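Local coordinates for protein single-stranded-DNA-specific exonuclease RecJ (Thermus thermophilus, PDB 2ZXR) that degrades single-stranded DNA as an exonuclease running in the 5' to 3' direction, using divalent metal ions and contributing to DNA repair, at residues Lys184-Gly189 against Val216-Asp221; Val222-Gly227 against Tyr453-Pro458; Tyr81-Leu86 against Arg271-Ser276. All blocks are in the same frame, centred on the assembly; numbering follows the deposited sequence.

Contact 1: residues Lys184-Gly189 against Val216-Asp221; sequences KPTGAG and VGTIAD. With MG (magnesium ion), chain B.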
# COMPACT_ATOMS: atom_id res chain seq x y z
N LYS A 184 12.36 -6.24 -8.60
CA LYS A 184 11.34 -7.27 -8.77
C LYS A 184 10.47 -7.10 -10.02
O LYS A 184 9.25 -6.96 -9.94
CB LYS A 184 10.48 -7.30 -7.50
CG LYS A 184 11.34 -7.44 -6.24
CD LYS A 184 10.53 -7.23 -4.97
CE LYS A 184 11.31 -7.72 -3.73
NZ LYS A 184 11.77 -9.13 -3.89
N PRO A 185 11.09 -7.12 -11.21
CA PRO A 185 10.32 -6.97 -12.45
C PRO A 185 9.30 -8.10 -12.58
O PRO A 185 9.47 -9.18 -12.01
CB PRO A 185 11.41 -6.97 -13.53
CG PRO A 185 12.51 -7.76 -12.92
CD PRO A 185 12.53 -7.31 -11.49
N THR A 186 8.22 -7.87 -13.31
CA THR A 186 7.20 -8.92 -13.45
C THR A 186 7.35 -9.66 -14.78
O THR A 186 8.35 -9.51 -15.48
CB THR A 186 5.77 -8.32 -13.36
OG1 THR A 186 5.53 -7.47 -14.49
CG2 THR A 186 5.61 -7.49 -12.09
N GLY A 187 6.35 -10.47 -15.12
CA GLY A 187 6.41 -11.19 -16.38
C GLY A 187 6.53 -10.22 -17.55
O GLY A 187 7.31 -10.45 -18.47
N ALA A 188 5.73 -9.16 -17.53
CA ALA A 188 5.76 -8.18 -18.60
C ALA A 188 7.02 -7.32 -18.49
O ALA A 188 7.55 -6.84 -19.50
CB ALA A 188 4.50 -7.29 -18.55
N GLY A 189 7.50 -7.13 -17.26
CA GLY A 189 8.71 -6.35 -17.05
C GLY A 189 9.92 -7.05 -17.66
O GLY A 189 10.78 -6.41 -18.29
N VAL A 216 1.41 -1.59 -17.37
CA VAL A 216 0.10 -2.18 -17.10
C VAL A 216 0.28 -3.59 -16.51
O VAL A 216 -0.40 -3.97 -15.54
CB VAL A 216 -0.80 -2.22 -18.40
CG1 VAL A 216 -2.07 -3.07 -18.15
CG2 VAL A 216 -1.23 -0.76 -18.80
N GLY A 217 1.18 -4.39 -17.09
CA GLY A 217 1.38 -5.73 -16.54
C GLY A 217 1.97 -5.68 -15.12
O GLY A 217 1.60 -6.48 -14.26
N THR A 218 2.89 -4.76 -14.90
CA THR A 218 3.56 -4.58 -13.60
C THR A 218 2.54 -4.24 -12.50
O THR A 218 2.54 -4.82 -11.41
CB THR A 218 4.61 -3.45 -13.73
OG1 THR A 218 5.57 -3.84 -14.72
CG2 THR A 218 5.32 -3.16 -12.39
N ILE A 219 1.68 -3.28 -12.79
CA ILE A 219 0.65 -2.88 -11.84
C ILE A 219 -0.34 -4.04 -11.61
O ILE A 219 -0.66 -4.39 -10.48
CB ILE A 219 -0.09 -1.61 -12.37
CG1 ILE A 219 0.88 -0.41 -12.34
CG2 ILE A 219 -1.32 -1.35 -11.53
CD1 ILE A 219 0.34 0.89 -13.04
N ALA A 220 -0.77 -4.68 -12.69
CA ALA A 220 -1.71 -5.80 -12.60
C ALA A 220 -1.15 -6.97 -11.78
O ALA A 220 -1.89 -7.67 -11.10
CB ALA A 220 -2.07 -6.30 -14.02
N ASP A 221 0.16 -7.19 -11.87
CA ASP A 221 0.81 -8.28 -11.14
C ASP A 221 0.89 -7.99 -9.64
O ASP A 221 1.19 -8.89 -8.86
CB ASP A 221 2.24 -8.49 -11.66
CG ASP A 221 3.01 -9.57 -10.88
OD1 ASP A 221 3.96 -9.24 -10.14
OD2 ASP A 221 2.66 -10.75 -11.00
MG MG B . 3.00 -12.08 -12.94
O HOH W 1 8.01 -5.20 -14.03
O HOH W 2 0.67 -11.79 -12.87

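Contact 2: residues Val222-Gly227 against Tyr453-Pro458; sequences VAPLWG and YGEGNP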
# COMPACT_ATOMS: atom_id res chain seq x y z
N VAL A 222 0.65 -6.73 -9.26
CA VAL A 222 0.71 -6.28 -7.88
C VAL A 222 2.11 -6.46 -7.31
O VAL A 222 2.28 -6.86 -6.17
CB VAL A 222 -0.30 -7.01 -6.97
CG1 VAL A 222 -0.38 -6.30 -5.59
CG2 VAL A 222 -1.70 -7.00 -7.64
N ALA A 223 3.11 -6.14 -8.12
CA ALA A 223 4.49 -6.23 -7.71
C ALA A 223 4.82 -4.91 -7.00
O ALA A 223 4.15 -3.89 -7.18
CB ALA A 223 5.38 -6.43 -8.91
N PRO A 224 5.86 -4.92 -6.16
CA PRO A 224 6.31 -3.75 -5.41
C PRO A 224 6.77 -2.64 -6.35
O PRO A 224 7.65 -2.83 -7.21
CB PRO A 224 7.47 -4.29 -4.56
CG PRO A 224 7.13 -5.75 -4.39
CD PRO A 224 6.62 -6.12 -5.77
N LEU A 225 6.18 -1.46 -6.17
CA LEU A 225 6.50 -0.33 -6.98
C LEU A 225 7.67 0.52 -6.47
O LEU A 225 7.50 1.65 -6.01
CB LEU A 225 5.26 0.53 -7.16
CG LEU A 225 4.06 -0.09 -7.90
CD1 LEU A 225 3.10 1.06 -8.31
CD2 LEU A 225 4.52 -0.84 -9.17
N TRP A 226 8.87 -0.03 -6.52
CA TRP A 226 10.05 0.71 -6.14
C TRP A 226 11.19 0.40 -7.10
O TRP A 226 11.10 -0.55 -7.89
CB TRP A 226 10.46 0.43 -4.67
CG TRP A 226 10.56 -1.01 -4.24
CD1 TRP A 226 11.41 -1.97 -4.72
CD2 TRP A 226 9.82 -1.62 -3.17
NE1 TRP A 226 11.25 -3.15 -4.01
CE2 TRP A 226 10.28 -2.96 -3.05
CE3 TRP A 226 8.83 -1.17 -2.29
CZ2 TRP A 226 9.77 -3.85 -2.10
CZ3 TRP A 226 8.31 -2.06 -1.34
CH2 TRP A 226 8.79 -3.38 -1.25
N GLY A 227 12.22 1.23 -7.07
CA GLY A 227 13.36 1.03 -7.94
C GLY A 227 12.95 0.97 -9.40
O GLY A 227 12.18 1.81 -9.88
N TYR A 453 1.61 5.57 -6.39
CA TYR A 453 1.27 4.76 -5.22
C TYR A 453 0.89 3.37 -5.70
O TYR A 453 0.29 3.20 -6.78
CB TYR A 453 0.06 5.33 -4.45
CG TYR A 453 0.34 6.63 -3.73
CD1 TYR A 453 1.43 6.74 -2.87
CD2 TYR A 453 -0.47 7.75 -3.93
CE1 TYR A 453 1.71 7.92 -2.23
CE2 TYR A 453 -0.20 8.95 -3.29
CZ TYR A 453 0.90 9.02 -2.43
OH TYR A 453 1.16 10.16 -1.72
N GLY A 454 1.21 2.37 -4.90
CA GLY A 454 0.86 1.00 -5.25
C GLY A 454 1.38 0.03 -4.21
O GLY A 454 1.74 0.43 -3.10
N GLU A 455 1.42 -1.25 -4.58
CA GLU A 455 1.93 -2.27 -3.69
C GLU A 455 3.20 -1.78 -3.01
O GLU A 455 3.41 -1.97 -1.82
CB GLU A 455 2.21 -3.56 -4.48
CG GLU A 455 2.97 -4.62 -3.70
CD GLU A 455 2.21 -5.11 -2.46
OE1 GLU A 455 1.00 -4.83 -2.34
OE2 GLU A 455 2.83 -5.78 -1.61
N GLY A 456 4.08 -1.13 -3.75
CA GLY A 456 5.27 -0.66 -3.06
C GLY A 456 5.12 0.44 -1.98
O GLY A 456 5.62 0.33 -0.86
N ASN A 457 4.47 1.55 -2.34
CA ASN A 457 4.29 2.66 -1.42
C ASN A 457 2.84 3.01 -1.47
O ASN A 457 2.37 3.58 -2.46
CB ASN A 457 5.12 3.91 -1.85
CG ASN A 457 5.07 4.12 -3.32
OD1 ASN A 457 5.06 5.25 -3.85
ND2 ASN A 457 5.03 3.01 -4.02
N PRO A 458 2.08 2.64 -0.42
CA PRO A 458 0.66 2.95 -0.36
C PRO A 458 0.54 4.43 -0.02
O PRO A 458 1.46 5.03 0.51
CB PRO A 458 0.16 2.08 0.78
CG PRO A 458 1.31 2.05 1.70
CD PRO A 458 2.49 1.85 0.76

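Contact 3: residues Tyr81-Leu86 against Arg271-Ser276; sequences YDADGL and RINAAS. With MG (magnesium ion), chain B.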
# COMPACT_ATOMS: atom_id res chain seq x y z
N TYR A 81 -2.54 -15.96 -19.11
CA TYR A 81 -3.27 -16.16 -17.88
C TYR A 81 -3.94 -14.91 -17.30
O TYR A 81 -5.06 -14.98 -16.79
CB TYR A 81 -2.35 -16.76 -16.82
CG TYR A 81 -3.11 -17.15 -15.58
CD1 TYR A 81 -3.84 -18.34 -15.53
CD2 TYR A 81 -3.15 -16.29 -14.48
CE1 TYR A 81 -4.61 -18.66 -14.41
CE2 TYR A 81 -3.91 -16.60 -13.35
CZ TYR A 81 -4.64 -17.78 -13.33
OH TYR A 81 -5.40 -18.09 -12.23
N ASP A 82 -3.24 -13.78 -17.38
CA ASP A 82 -3.74 -12.53 -16.81
C ASP A 82 -3.07 -11.37 -17.51
O ASP A 82 -2.27 -11.58 -18.42
CB ASP A 82 -3.45 -12.51 -15.30
CG ASP A 82 -1.97 -12.72 -14.99
OD1 ASP A 82 -1.64 -12.99 -13.81
OD2 ASP A 82 -1.12 -12.63 -15.90
N ALA A 83 -3.38 -10.15 -17.08
CA ALA A 83 -2.84 -8.94 -17.70
C ALA A 83 -1.31 -8.91 -17.83
O ALA A 83 -0.79 -8.44 -18.84
CB ALA A 83 -3.32 -7.69 -16.96
N ASP A 84 -0.62 -9.41 -16.82
CA ASP A 84 0.83 -9.45 -16.83
C ASP A 84 1.32 -10.35 -17.99
O ASP A 84 2.21 -9.97 -18.74
CB ASP A 84 1.36 -9.96 -15.48
CG ASP A 84 2.86 -9.74 -15.30
OD1 ASP A 84 3.40 -8.76 -15.85
OD2 ASP A 84 3.50 -10.54 -14.57
N GLY A 85 0.76 -11.55 -18.12
CA GLY A 85 1.16 -12.43 -19.21
C GLY A 85 0.74 -11.89 -20.58
O GLY A 85 1.50 -11.97 -21.56
N LEU A 86 -0.47 -11.33 -20.67
CA LEU A 86 -0.94 -10.80 -21.94
C LEU A 86 -0.18 -9.57 -22.43
O LEU A 86 0.11 -9.45 -23.64
CB LEU A 86 -2.43 -10.49 -21.87
CG LEU A 86 -3.35 -11.71 -21.75
CD1 LEU A 86 -4.77 -11.27 -21.44
CD2 LEU A 86 -3.32 -12.50 -23.05
N ARG A 271 -10.48 -5.28 -16.62
CA ARG A 271 -11.18 -5.57 -17.89
C ARG A 271 -10.42 -6.64 -18.67
O ARG A 271 -11.01 -7.56 -19.25
CB ARG A 271 -11.27 -4.33 -18.77
CG ARG A 271 -12.59 -3.63 -18.76
CD ARG A 271 -12.71 -2.71 -17.59
NE ARG A 271 -13.88 -1.84 -17.71
CZ ARG A 271 -14.26 -0.99 -16.77
NH1 ARG A 271 -13.56 -0.89 -15.66
NH2 ARG A 271 -15.36 -0.28 -16.92
N ILE A 272 -9.10 -6.51 -18.69
CA ILE A 272 -8.26 -7.45 -19.37
C ILE A 272 -8.32 -8.80 -18.66
O ILE A 272 -8.44 -9.85 -19.30
CB ILE A 272 -6.77 -6.95 -19.37
CG1 ILE A 272 -6.65 -5.69 -20.23
CG2 ILE A 272 -5.85 -8.05 -19.87
CD1 ILE A 272 -5.28 -5.04 -20.20
N ASN A 273 -8.26 -8.79 -17.32
CA ASN A 273 -8.28 -10.05 -16.58
C ASN A 273 -9.59 -10.79 -16.71
O ASN A 273 -9.60 -12.02 -16.72
CB ASN A 273 -7.98 -9.85 -15.08
CG ASN A 273 -6.52 -9.48 -14.81
OD1 ASN A 273 -5.62 -9.87 -15.56
ND2 ASN A 273 -6.29 -8.75 -13.74
N ALA A 274 -10.69 -10.06 -16.82
CA ALA A 274 -12.01 -10.68 -16.94
C ALA A 274 -12.11 -11.52 -18.20
O ALA A 274 -12.75 -12.56 -18.19
CB ALA A 274 -13.11 -9.61 -16.94
N ALA A 275 -11.48 -11.05 -19.28
CA ALA A 275 -11.52 -11.76 -20.56
C ALA A 275 -10.88 -13.11 -20.37
O ALA A 275 -11.41 -14.15 -20.79
CB ALA A 275 -10.77 -10.97 -21.64
N SER A 276 -9.74 -13.10 -19.71
CA SER A 276 -9.03 -14.32 -19.47
C SER A 276 -9.76 -15.22 -18.47
O SER A 276 -9.92 -16.41 -18.73
CB SER A 276 -7.62 -14.01 -18.97
OG SER A 276 -6.95 -15.21 -18.63
MG MG B . 3.00 -12.08 -12.94
O HOH W 2 0.67 -11.79 -12.87

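Contact 1: residues Lys184-Gly189 against Val216-Asp221
The hydroxyl of T186, beside T218 on helix 211-220, takes part in two hydrogen bonds. T186 OG1 is hydrogen-bonded to D84 OD1 and also accepts from G189 N, weakly, at 3.4 Å, which makes T186 the N-cap of helix 187-201. The torsion behind this sets OG1 between the backbone N and the carbonyl carbon (chi1 66°), and CG2 beside the backbone N. T186 OG1 then lies 3.6 Å from T218 CA. No direct hydrogen bond crosses the two segments, and the polar link runs through water 1 instead. T186 N donates to this water over 2.8 Å, and the water donates to T218 OG1 over 2.9 Å. T218 OG1 is in addition hydrogen-bonded to A214 O, one turn back in its own helix, so that hydroxyl serves both its helix and the water. The side chains of T186 and T218 cross at about a right angle. Next to them A188 CB packs on the bare backbone of G217, 4.0 Å from G217 CA; with only hydrogen at that alpha carbon, the two helices approach to a CA-CA separation of 5.4 Å at this pair. The arrangement belongs to the active centre of the DHH family phosphoesterase domain. D221 reaches T186 tip to tip: its CG is anti to the backbone N (chi1 177°), and its two carboxylate oxygens divide their roles. D221 OD1 sits 3.1 Å from T186 CG2, a tight van der Waals contact, while D221 OD2 binds the magnesium ion at 2.4 Å. D84, D136, H160, H161 and water 2 are further ligands of the magnesium. The T186 side chain also touches H160, and G187 N and A188 N donate to the D84 carboxylate.

Contact 2: residues Val222-Gly227 against Tyr453-Pro458
L225 pushes its side chain into the turn formed by Y453-P458, L225 CD1 lying 3.8 Å from both G454 CA and Y453 O. Beside it the backbones run close, with CA atoms of P224 and G456 4.0 Å apart. L225 N and G456 N are only 3.2 Å from each other, but both are donors, so this proximity is a packing contact and not a bond. The aliphatic part of E455 lies against carbonyl oxygens: E455 CB is 3.3 Å from A223 O and E455 CG 3.4 Å from V222 O, while the V222 and E455 side chains cross at about a right angle. Near G456, the six-membered ring of W226 presents its edge, W226 CZ3 lying 3.6 Å from G456 O, which sits near the ring plane. No clear hydrogen bond joins the segments, and the contacts described here are van der Waals ones between a loop of the DHH domain region and one of the RecJ OB domain. L225 is the centre of an inverse gamma turn. P224 O is hydrogen-bonded to N229 ND2, and P224 CB lies over one face of the W226 indole, 3.3 Å above the plane and offset toward the rim. Within segment 453-458, G454 N donates to N457 O at 3.0 Å. Farther out, V222 closes helix 211-220 with a Schellman motif, and L225 packs on V233 of helix 227-239.

Contact 3: residues Tyr81-Leu86 against Arg271-Ser276
The first torsions of N273 and S276 turn their polar ends toward A83 N and the Y81 carbonyl, at the start of helix 83-98. In N273, chi1 (-71°) sets CG beside the backbone N, and the further turn at chi2 (-30°) puts N273 OD1 2.7 Å from A83 N; S276 has OG anti to its backbone N. A83 N donates to N273 OD1 with an N-H...O angle of 153°, approaching almost in line with the amide C=O, so an amide from another helix takes up a first-turn N-H. S276 OG lies 2.6 Å from Y81 O, but D80 O is a second acceptor within reach of its single proton. Segment 81-86 runs from the Asp-rich loop after strand 74-78 into helix 83-98; in the manganese-bound enzyme D80 and D82 bind the first ion and D84 the second. D82 is the helix N-cap: D82 OD2 accepts from G85 N at 3.1 Å, and D82 OD1 accepts from water 2 at 2.8 Å, a water that is itself bound to the magnesium. D84 OD2 binds that ion directly at 2.3 Å. Beside the polar links, I272 CG2 meets L86 CD1 at 3.7 Å, the two side chains sliding past each other in opposite directions, and A83 CB lies 3.9 Å from I272 CG2.

In the fold
Contacts 1 and 3 each supply one carboxylate to the same magnesium ion; their centres are 12 Å apart, and contact 1 is nested in the chain loop closed by contact 3. They touch through D84, with T186 OG1 2.8 Å from D84 OD1. A220 CB also packs against A83 CB at 3.5 Å, and water 2 belongs to both contacts. Contact 2, whose centre is 11 Å from that of contact 1, follows it along the chain and joins it by packing, T186 CG2 lying 3.4 Å from A223 CB. The A223 side chain is about 7 Å from the magnesium. Contacts 2 and 3 do not touch, their nearest atoms being about 7 Å apart; contact 1 lies against both.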